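Acetyltransferase (PDB 2G3A) transfers an acetyl group from acetyl coenzyme A to an acceptor substrate, preferring glucosamine 6-phosphate or dopamine. Local coordinates at residues E101-R105 and L148-F152. Numbering follows the deposited sequence.
Sequences EEEAR and LEKRF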
ATOM      1  N   GLU A 101       4.035  -1.126 -17.895  1.00 20.90           N
ATOM      2  CA  GLU A 101       5.221  -1.983 -17.982  1.00 21.80           C
ATOM      3  C   GLU A 101       6.261  -1.403 -18.951  1.00 23.89           C
ATOM      4  O   GLU A 101       7.466  -1.375 -18.648  1.00 23.10           O
ATOM      5  CB  GLU A 101       4.855  -3.402 -18.388  1.00 20.29           C
ATOM      6  CG  GLU A 101       6.099  -4.258 -18.638  1.00 20.13           C
ATOM      7  CD  GLU A 101       5.803  -5.739 -18.697  1.00 24.69           C
ATOM      8  OE1 GLU A 101       4.704  -6.156 -18.298  1.00 22.14           O
ATOM      9  OE2 GLU A 101       6.690  -6.501 -19.127  1.00 25.40           O
ATOM     10  N   GLU A 102       5.792  -0.957 -20.110  1.00 24.41           N
ATOM     11  CA  GLU A 102       6.670  -0.313 -21.083  1.00 26.07           C
ATOM     12  C   GLU A 102       7.448   0.844 -20.456  1.00 24.85           C
ATOM     13  O   GLU A 102       8.661   0.955 -20.657  1.00 24.32           O
ATOM     14  CB  GLU A 102       5.883   0.141 -22.320  1.00 26.64           C
ATOM     15  CG  GLU A 102       6.744   0.786 -23.394  1.00 26.58           C
ATOM     16  CD  GLU A 102       5.962   1.171 -24.635  1.00 32.13           C
ATOM     17  OE1 GLU A 102       4.818   0.685 -24.813  1.00 40.37           O
ATOM     18  OE2 GLU A 102       6.500   1.959 -25.441  1.00 36.01           O
ATOM     19  N   GLU A 103       6.753   1.705 -19.712  1.00 24.64           N
ATOM     20  CA  GLU A 103       7.388   2.870 -19.067  1.00 25.45           C
ATOM     21  C   GLU A 103       8.344   2.429 -17.956  1.00 25.10           C
ATOM     22  O   GLU A 103       9.456   2.968 -17.828  1.00 22.77           O
ATOM     23  CB  GLU A 103       6.328   3.869 -18.564  1.00 26.56           C
ATOM     24  CG  GLU A 103       6.852   5.109 -17.786  1.00 26.12           C
ATOM     25  CD  GLU A 103       7.915   5.926 -18.524  1.00 28.66           C
ATOM     26  OE1 GLU A 103       8.015   5.821 -19.764  1.00 27.03           O
ATOM     27  OE2 GLU A 103       8.646   6.686 -17.850  1.00 31.33           O
ATOM     28  N   ALA A 104       7.937   1.413 -17.189  1.00 25.01           N
ATOM     29  CA  ALA A 104       8.780   0.870 -16.120  1.00 23.98           C
ATOM     30  C   ALA A 104      10.060   0.251 -16.678  1.00 22.95           C
ATOM     31  O   ALA A 104      11.142   0.463 -16.133  1.00 22.67           O
ATOM     32  CB  ALA A 104       8.008  -0.148 -15.280  1.00 23.00           C
ATOM     33  N   ARG A 105       9.942  -0.484 -17.780  1.00 23.24           N
ATOM     34  CA  ARG A 105      11.131  -1.032 -18.444  1.00 25.90           C
ATOM     35  C   ARG A 105      12.066   0.081 -18.918  1.00 26.14           C
ATOM     36  O   ARG A 105      13.286  -0.012 -18.749  1.00 26.08           O
ATOM     37  CB  ARG A 105      10.740  -1.941 -19.605  1.00 27.39           C
ATOM     38  CG  ARG A 105      10.186  -3.286 -19.151  1.00 24.02           C
ATOM     39  CD  ARG A 105       9.613  -4.029 -20.350  1.00 27.94           C
ATOM     40  NE  ARG A 105       9.089  -5.344 -19.992  1.00 21.58           N
ATOM     41  CZ  ARG A 105       9.771  -6.484 -20.101  1.00 27.72           C
ATOM     42  NH1 ARG A 105      11.017  -6.493 -20.540  1.00 23.13           N
ATOM     43  NH2 ARG A 105       9.202  -7.625 -19.767  1.00 23.80           N
ATOM     44  N   LEU A 148       0.728 -10.173  -6.310  1.00 19.87           N
ATOM     45  CA  LEU A 148       1.317 -10.811  -7.478  1.00 17.08           C
ATOM     46  C   LEU A 148       2.548 -10.050  -7.953  1.00 20.28           C
ATOM     47  O   LEU A 148       2.643  -8.840  -7.747  1.00 20.27           O
ATOM     48  CB  LEU A 148       0.283 -10.887  -8.638  1.00 17.92           C
ATOM     49  CG  LEU A 148      -1.019 -11.634  -8.350  1.00 19.12           C
ATOM     50  CD1 LEU A 148      -2.110 -10.659  -7.953  1.00 28.24           C
ATOM     51  CD2 LEU A 148      -1.477 -12.456  -9.569  1.00 22.07           C
ATOM     52  N   GLU A 149       3.475 -10.751  -8.607  1.00 20.64           N
ATOM     53  CA  GLU A 149       4.622 -10.086  -9.248  1.00 19.99           C
ATOM     54  C   GLU A 149       4.731 -10.429 -10.748  1.00 22.72           C
ATOM     55  O   GLU A 149       4.219 -11.457 -11.217  1.00 23.49           O
ATOM     56  CB  GLU A 149       5.933 -10.498  -8.557  1.00 20.02           C
ATOM     57  CG  GLU A 149       6.317 -11.959  -8.879  1.00 24.00           C
ATOM     58  CD  GLU A 149       7.585 -12.452  -8.188  1.00 28.84           C
ATOM     59  OE1 GLU A 149       8.277 -11.642  -7.538  1.00 32.33           O
ATOM     60  OE2 GLU A 149       7.879 -13.664  -8.301  1.00 40.78           O
ATOM     61  N   LYS A 150       5.452  -9.583 -11.473  1.00 22.19           N
ATOM     62  CA  LYS A 150       5.838  -9.854 -12.856  1.00 22.14           C
ATOM     63  C   LYS A 150       7.261  -9.351 -13.047  1.00 23.91           C
ATOM     64  O   LYS A 150       7.533  -8.147 -13.010  1.00 27.16           O
ATOM     65  CB  LYS A 150       4.879  -9.199 -13.864  1.00 19.31           C
ATOM     66  CG  LYS A 150       5.146  -9.603 -15.336  1.00 22.85           C
ATOM     67  CD  LYS A 150       3.957  -9.142 -16.209  1.00 23.22           C
ATOM     68  CE  LYS A 150       4.055  -9.643 -17.637  1.00 24.43           C
ATOM     69  NZ  LYS A 150       5.116  -8.959 -18.412  1.00 28.99           N
ATOM     70  N   ARG A 151       8.169 -10.292 -13.244  1.00 25.32           N
ATOM     71  CA  ARG A 151       9.569  -9.958 -13.415  1.00 29.12           C
ATOM     72  C   ARG A 151       9.824  -9.716 -14.891  1.00 28.82           C
ATOM     73  O   ARG A 151       9.333 -10.462 -15.741  1.00 27.15           O
ATOM     74  CB  ARG A 151      10.456 -11.075 -12.859  1.00 29.45           C
ATOM     75  CG  ARG A 151      10.026 -11.555 -11.483  1.00 32.72           C
ATOM     76  CD  ARG A 151      10.985 -12.574 -10.879  1.00 34.14           C
ATOM     77  NE  ARG A 151      12.128 -11.907 -10.261  1.00 50.03           N
ATOM     78  CZ  ARG A 151      12.204 -11.541  -8.982  1.00 47.50           C
ATOM     79  NH1 ARG A 151      11.212 -11.788  -8.120  1.00 49.39           N
ATOM     80  NH2 ARG A 151      13.293 -10.921  -8.560  1.00 47.76           N
ATOM     81  N   PHE A 152      10.571  -8.658 -15.192  1.00 27.54           N
ATOM     82  CA  PHE A 152      10.910  -8.321 -16.573  1.00 27.38           C
ATOM     83  C   PHE A 152      12.096  -9.113 -17.149  1.00 29.86           C
ATOM     84  O   PHE A 152      13.015  -9.496 -16.422  1.00 33.84           O
ATOM     85  CB  PHE A 152      11.153  -6.816 -16.705  1.00 23.45           C
ATOM     86  CG  PHE A 152      10.011  -5.970 -16.191  1.00 20.57           C
ATOM     87  CD1 PHE A 152      10.236  -4.653 -15.787  1.00 19.87           C
ATOM     88  CD2 PHE A 152       8.712  -6.499 -16.100  1.00 21.43           C
ATOM     89  CE1 PHE A 152       9.175  -3.867 -15.320  1.00 14.21           C
ATOM     90  CE2 PHE A 152       7.648  -5.729 -15.640  1.00 21.20           C
ATOM     91  CZ  PHE A 152       7.890  -4.402 -15.238  1.00 19.22           C
TER
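Lys150 donates to the carboxylate of Glu101, with NZ 2.8 Å from OE1 of Glu101. The ammonium uses the syn lone pair of OE1 and also makes a weak bond to OE2, so it forms a salt bridge to both oxygens. The two side chains meet at about a right angle. The Lys150 chain runs extended as far as CE and bends only at its last torsion (chi4 -72°), which turns NZ onto the carboxylate. Phe152 lies beside this ion pair. Its CE2 is 3.6 Å from CD of Glu101, and the ring and carboxylate planes are only 16° apart. Ala104 touches the ring at its edge, where CB comes 3.9 Å from CE1 of Phe152. Arg105 covers one face of the ring. Its CG sits 3.6 Å from CD1 of Phe152, and NE lies above the ring, offset toward the rim. The guanidinium is tilted 26° from the ring and carries CB of Phe152 over its centre. In this GNAT fold the contact packs helix 92-106 against the C-terminal end of strand 145-151, which lies between strands 111-116 and 131-136 in the central mixed sheet. Phe152 is the last residue of the chain, and a backbone hydrogen bond to Met110 ties it down. One helical turn separates Arg105 from Glu101. NE and NH2 of Arg105 both grip OE2 of Glu101, with NE at 2.8 Å from that oxygen, which lies in the guanidinium plane. This side-on grip on a single oxygen helps to set the rotation of the guanidinium over Phe152. Arg105 and Lys150 share the buried carboxylate of Glu101 in one salt-bridge network, which probably keeps it ionised. Tyr128, at the end of helix 119-128, hydrogen-bonds through OH to OE1 of Glu101 and packs against Lys150.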